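Local coordinates for protein glucose-6-phosphate dehydrogenase (Trypanosoma cruzi, PDB 5AQ1) that catalyses the NADP-dependent oxidation of glucose 6-phosphate to the phosphogluconolactone, the first step of the pentose phosphate pathway, yielding NADPH, at residues D43-K46 with K47-P51; T86-G89 with F90-R93. All coordinates share one frame; numbering follows the deposited sequence.

Interaction 1. Residues D43-K46 with K47-P51; sequences DLAK and KKTFP. With NDP (NADPH dihydro-nicotinamide-adenine-dinucleotide phosphate), chain G.
Asp43 and Lys47, one turn apart in helix 43-58, are joined by a salt bridge in which Lys47 NZ sits 3.0 Å from Asp43 OD1. The ammonium comes in on the syn lone pair of that oxygen, the side facing OD2. OD2 accepts a weak bond from the carboxamide N7N of NADPH, so the carboxylate lies between a lysine and the nicotinamide end of the cofactor. Asp43 CG stands anti to the backbone N (chi1 -166°), and the Lys47 chain runs out extended beyond CG to meet it. At the very start of the helix, Asp43 N gives a nearly straight bond to O2A of NADPH, and Leu44 N binds O1N at 2.8 Å.

In the backbone, Lys47 N closes the turn on Asp43 O. Leu44 O is gripped from opposite faces of its plane, by Lys48 N at 2.9 Å and Thr49 N at 3.1 Å. Thr49 N thus reaches back five residues, a pi-type turn, and Phe50 N does the same to Ala45 O at 2.9 Å. Pro51, with no N-H to give, sets its ring against Lys46 O where the helix kinks. The Phe50 ring leans back far enough for CE2 to touch Ala45 CB at 3.9 Å. Leu44 CD1 lies 3.7 Å from Lys48 CB, the two chains crossing at about a right angle.

Farther out, Asp440 pairs with Lys48 NZ, and Tyr442 packs on both Leu44 and Lys48. Backbone N-H groups of a helix N-terminus holding a dinucleotide pyrophosphate, just after the first strand of a beta-alpha-beta unit, are the hallmark of the Rossmann fold.

Interaction 2. Residues T86-G89 with F90-R93; sequences TLAG and FFTR
Phe90 and Phe91 fold back on the residues just before them as helix 79-87 of the NAD-binding Rossmann domain gives way to a loop through two successive turns. Phe90 N bonds to Leu87 O at 3.0 Å, and Phe91 N to Ala88 O at 3.2 Å. Both donors stand well above the plane of the carbonyl they use, the second 67° out of it, consistent with i to i+3 turns rather than alpha-helical i to i+4 bonding.

The two rings meet the backbone carbonyls differently. Phe90, with CG beside its own backbone N (chi1 -63°), turns its ring back along the chain and presents an edge: CD1 comes to 3.2 Å from Thr86 O, and Leu87 O also lies at that edge, in the ring plane. Lys46, Lys47 and Pro51 of helix 43-58 pack against the same side chain.

The first torsion is nearly the same in Phe91, but its ring is rotated differently about CB-CG, so it offers a face. Leu87 O lies over that face, closest to CE1, while Ala88 CB touches CE2 at 4.1 Å. Phe54 of helix 43-58 stacks with this ring, and Val101 and Leu105 of helix 101-105 touch it, so Phe91 links the turn to both helices. Over the ring centre is Ala88 CA, in a CH-pi contact 3.7 Å from the centroid and only 13° off the normal.

In the fold
Both interactions are partly buried and belong to the NAD-binding domain, their centres about 9 Å apart; interaction 2, at the end of helix 79-87, packs against helix 43-58, which carries interaction 1. Interaction 1 occupies the start of that helix and is polar at its cofactor end, with a charged pair and backbone N-H groups turned to phosphate. Interaction 2, farther from the chain's centre, relies on aromatic rings and turn carbonyls, and its loop runs on to exposed Thr92. The two join through packing: Phe90 CB meets Lys46 O at 3.2 Å, Phe90 CE2 meets Lys47 CG, and Phe91 CD1 lies against Pro51 CA. Residues 90-91 thus cover the flank of the cofactor-binding helix.

Interaction 1. Residues D43-K46 with K47-P51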
loop_
_atom_site.group_PDB
_atom_site.type_symbol
_atom_site.label_atom_id
_atom_site.label_comp_id
_atom_site.label_asym_id
_atom_site.label_seq_id
_atom_site.Cartn_x
_atom_site.Cartn_y
_atom_site.Cartn_z
ATOM N N ASP B 43 29.941 -27.697 32.040
ATOM C CA ASP B 43 30.462 -26.551 31.305
ATOM C C ASP B 43 29.464 -25.395 31.279
ATOM O O ASP B 43 29.821 -24.256 31.584
ATOM C CB ASP B 43 30.811 -26.962 29.872
ATOM C CG ASP B 43 31.666 -25.936 29.165
ATOM O OD1 ASP B 43 32.839 -25.770 29.570
ATOM O OD2 ASP B 43 31.168 -25.296 28.209
ATOM N N LEU B 44 28.219 -25.695 30.924
ATOM C CA LEU B 44 27.172 -24.678 30.862
ATOM C C LEU B 44 26.903 -24.060 32.231
ATOM O O LEU B 44 26.719 -22.845 32.347
ATOM C CB LEU B 44 25.875 -25.275 30.306
ATOM C CG LEU B 44 24.691 -24.315 30.146
ATOM C CD1 LEU B 44 24.967 -23.284 29.062
ATOM C CD2 LEU B 44 23.420 -25.083 29.829
ATOM N N ALA B 45 26.876 -24.904 33.258
ATOM C CA ALA B 45 26.583 -24.458 34.614
ATOM C C ALA B 45 27.510 -23.330 35.071
ATOM O O ALA B 45 27.043 -22.263 35.479
ATOM C CB ALA B 45 26.654 -25.633 35.582
ATOM N N LYS B 46 28.816 -23.564 34.995
ATOM C CA LYS B 46 29.792 -22.591 35.493
ATOM C C LYS B 46 29.971 -21.380 34.578
ATOM O O LYS B 46 30.238 -20.280 35.059
ATOM C CB LYS B 46 31.149 -23.258 35.757
ATOM C CG LYS B 46 31.919 -23.689 34.516
ATOM C CD LYS B 46 33.212 -24.403 34.877
ATOM C CE LYS B 46 33.540 -25.499 33.875
ATOM N NZ LYS B 46 34.902 -26.060 34.087
ATOM N N LYS B 47 29.826 -21.579 33.271
ATOM C CA LYS B 47 30.069 -20.506 32.302
ATOM C C LYS B 47 28.863 -19.600 32.070
ATOM O O LYS B 47 29.031 -18.417 31.784
ATOM C CB LYS B 47 30.549 -21.083 30.969
ATOM C CG LYS B 47 32.007 -21.502 30.999
ATOM C CD LYS B 47 32.439 -22.167 29.705
ATOM C CE LYS B 47 33.953 -22.263 29.631
ATOM N NZ LYS B 47 34.393 -23.334 28.701
ATOM N N LYS B 48 27.657 -20.153 32.188
ATOM C CA LYS B 48 26.436 -19.406 31.888
ATOM C C LYS B 48 25.426 -19.366 33.032
ATOM O O LYS B 48 24.983 -18.291 33.430
ATOM C CB LYS B 48 25.778 -19.980 30.630
ATOM C CG LYS B 48 26.599 -19.792 29.362
ATOM C CD LYS B 48 26.846 -18.318 29.072
ATOM C CE LYS B 48 27.523 -18.097 27.731
ATOM N NZ LYS B 48 27.957 -16.678 27.594
ATOM N N THR B 49 25.065 -20.529 33.561
ATOM C CA THR B 49 23.978 -20.617 34.532
ATOM C C THR B 49 24.268 -19.854 35.828
ATOM O O THR B 49 23.545 -18.919 36.172
ATOM C CB THR B 49 23.640 -22.085 34.856
ATOM O OG1 THR B 49 23.685 -22.862 33.653
ATOM C CG2 THR B 49 22.250 -22.195 35.477
ATOM N N PHE B 50 25.322 -20.246 36.537
ATOM C CA PHE B 50 25.655 -19.615 37.819
ATOM C C PHE B 50 25.992 -18.124 37.686
ATOM O O PHE B 50 25.563 -17.328 38.524
ATOM C CB PHE B 50 26.790 -20.368 38.535
ATOM C CG PHE B 50 26.365 -21.679 39.138
ATOM C CD1 PHE B 50 25.466 -21.712 40.195
ATOM C CD2 PHE B 50 26.871 -22.883 38.657
ATOM C CE1 PHE B 50 25.067 -22.919 40.750
ATOM C CE2 PHE B 50 26.482 -24.091 39.212
ATOM C CZ PHE B 50 25.576 -24.110 40.259
ATOM N N PRO B 51 26.761 -17.738 36.645
ATOM C CA PRO B 51 27.017 -16.310 36.408
ATOM C C PRO B 51 25.759 -15.480 36.163
ATOM O O PRO B 51 25.669 -14.350 36.639
ATOM C CB PRO B 51 27.908 -16.317 35.163
ATOM C CG PRO B 51 28.621 -17.616 35.233
ATOM C CD PRO B 51 27.618 -18.585 35.794
HETATM P PA NDP G . 28.733 -31.340 29.815
HETATM O O1A NDP G . 29.334 -32.309 28.823
HETATM O O2A NDP G . 29.622 -30.313 30.493
HETATM O O5B NDP G . 27.949 -32.219 30.907
HETATM C C5B NDP G . 27.259 -31.574 31.972
HETATM C C4B NDP G . 27.365 -32.393 33.251
HETATM O O4B NDP G . 26.568 -33.570 33.094
HETATM C C3B NDP G . 28.778 -32.859 33.598
HETATM O O3B NDP G . 29.447 -31.999 34.525
HETATM C C2B NDP G . 28.558 -34.228 34.198
HETATM O O2B NDP G . 28.392 -34.113 35.608
HETATM C C1B NDP G . 27.262 -34.723 33.580
HETATM N N9A NDP G . 27.557 -35.695 32.494
HETATM C C8A NDP G . 28.406 -35.530 31.452
HETATM N N7A NDP G . 28.425 -36.636 30.666
HETATM C C5A NDP G . 27.577 -37.528 31.209
HETATM C C6A NDP G . 27.117 -38.898 30.893
HETATM N N6A NDP G . 27.592 -39.542 29.800
HETATM N N1A NDP G . 26.212 -39.476 31.726
HETATM C C2A NDP G . 25.732 -38.843 32.817
HETATM N N3A NDP G . 26.112 -37.596 33.158
HETATM C C4A NDP G . 27.010 -36.905 32.412
HETATM O O3 NDP G . 27.467 -30.604 29.139
HETATM P PN NDP G . 27.378 -29.007 28.939
HETATM O O1N NDP G . 27.395 -28.302 30.274
HETATM O O2N NDP G . 28.377 -28.611 27.874
HETATM O O5D NDP G . 25.899 -28.857 28.326
HETATM C C5D NDP G . 24.732 -29.161 29.088
HETATM C C4D NDP G . 23.510 -29.113 28.178
HETATM O O4D NDP G . 23.370 -27.806 27.612
HETATM C C3D NDP G . 23.647 -30.081 27.016
HETATM O O3D NDP G . 22.393 -30.720 26.754
HETATM C C2D NDP G . 24.062 -29.214 25.845
HETATM O O2D NDP G . 23.643 -29.770 24.589
HETATM C C1D NDP G . 23.416 -27.871 26.180
HETATM N N1N NDP G . 24.148 -26.747 25.575
HETATM C C2N NDP G . 25.273 -26.279 26.141
HETATM C C3N NDP G . 25.989 -25.223 25.584
HETATM C C7N NDP G . 27.242 -24.715 26.241
HETATM O O7N NDP G . 27.489 -23.520 26.179
HETATM N N7N NDP G . 28.066 -25.556 26.871
HETATM C C4N NDP G . 25.521 -24.558 24.312
HETATM C C5N NDP G . 24.295 -25.161 23.801
HETATM C C6N NDP G . 23.664 -26.215 24.447
HETATM P P2B NDP G . 28.647 -35.330 36.631
HETATM O O1X NDP G . 29.569 -36.290 35.919
HETATM O O2X NDP G . 29.288 -34.616 37.798
HETATM O O3X NDP G . 27.271 -35.897 36.900
#

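Interaction 2. Residues T86-G89 with F90-R93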
loop_
_atom_site.group_PDB
_atom_site.type_symbol
_atom_site.label_atom_id
_atom_site.label_comp_id
_atom_site.label_asym_id
_atom_site.label_seq_id
_atom_site.Cartn_x
_atom_site.Cartn_y
_atom_site.Cartn_z
ATOM N N THR B 86 36.372 -21.830 41.444
ATOM C CA THR B 86 35.867 -22.192 40.119
ATOM C C THR B 86 34.706 -21.296 39.688
ATOM O O THR B 86 34.829 -20.548 38.720
ATOM C CB THR B 86 35.444 -23.673 40.057
ATOM O OG1 THR B 86 36.522 -24.495 40.528
ATOM C CG2 THR B 86 35.082 -24.082 38.631
ATOM N N LEU B 87 33.592 -21.371 40.416
ATOM C CA LEU B 87 32.366 -20.647 40.050
ATOM C C LEU B 87 32.566 -19.142 39.960
ATOM O O LEU B 87 32.270 -18.535 38.932
ATOM C CB LEU B 87 31.233 -20.948 41.042
ATOM C CG LEU B 87 30.253 -22.073 40.687
ATOM C CD1 LEU B 87 30.954 -23.312 40.146
ATOM C CD2 LEU B 87 29.402 -22.419 41.903
ATOM N N ALA B 88 33.076 -18.548 41.037
ATOM C CA ALA B 88 33.267 -17.096 41.097
ATOM C C ALA B 88 34.229 -16.583 40.021
ATOM O O ALA B 88 34.160 -15.420 39.636
ATOM C CB ALA B 88 33.741 -16.676 42.479
ATOM N N GLY B 89 35.116 -17.453 39.543
ATOM C CA GLY B 89 36.006 -17.130 38.431
ATOM C C GLY B 89 35.308 -16.689 37.155
ATOM O O GLY B 89 35.884 -15.942 36.366
ATOM N N PHE B 90 34.072 -17.142 36.948
ATOM C CA PHE B 90 33.312 -16.801 35.742
ATOM C C PHE B 90 32.319 -15.648 35.924
ATOM O O PHE B 90 31.606 -15.297 34.983
ATOM C CB PHE B 90 32.579 -18.037 35.222
ATOM C CG PHE B 90 33.496 -19.145 34.791
ATOM C CD1 PHE B 90 33.908 -20.112 35.696
ATOM C CD2 PHE B 90 33.947 -19.222 33.480
ATOM C CE1 PHE B 90 34.754 -21.135 35.303
ATOM C CE2 PHE B 90 34.793 -20.244 33.080
ATOM C CZ PHE B 90 35.196 -21.202 33.993
ATOM N N PHE B 91 32.275 -15.053 37.115
ATOM C CA PHE B 91 31.406 -13.899 37.353
ATOM C C PHE B 91 32.035 -12.647 36.752
ATOM O O PHE B 91 33.253 -12.462 36.807
ATOM C CB PHE B 91 31.157 -13.668 38.852
ATOM C CG PHE B 91 30.498 -14.823 39.569
ATOM C CD1 PHE B 91 29.945 -15.905 38.880
ATOM C CD2 PHE B 91 30.399 -14.802 40.956
ATOM C CE1 PHE B 91 29.344 -16.948 39.567
ATOM C CE2 PHE B 91 29.795 -15.839 41.643
ATOM C CZ PHE B 91 29.266 -16.913 40.949
ATOM N N THR B 92 31.194 -11.785 36.191
ATOM C CA THR B 92 31.648 -10.552 35.559
ATOM C C THR B 92 31.029 -9.347 36.258
ATOM O O THR B 92 30.151 -9.499 37.114
ATOM C CB THR B 92 31.282 -10.519 34.058
ATOM O OG1 THR B 92 29.862 -10.404 33.900
ATOM C CG2 THR B 92 31.783 -11.780 33.355
ATOM N N ARG B 93 31.504 -8.158 35.887
ATOM C CA ARG B 93 31.022 -6.891 36.439
ATOM C C ARG B 93 31.160 -6.842 37.963
ATOM O O ARG B 93 30.346 -6.228 38.659
ATOM C CB ARG B 93 29.564 -6.659 36.012
ATOM C CG ARG B 93 29.291 -6.810 34.509
ATOM C CD ARG B 93 28.442 -5.686 33.943
ATOM N NE ARG B 93 27.349 -5.254 34.801
ATOM C CZ ARG B 93 27.274 -4.074 35.426
ATOM N NH1 ARG B 93 28.246 -3.161 35.359
ATOM N NH2 ARG B 93 26.201 -3.812 36.153
#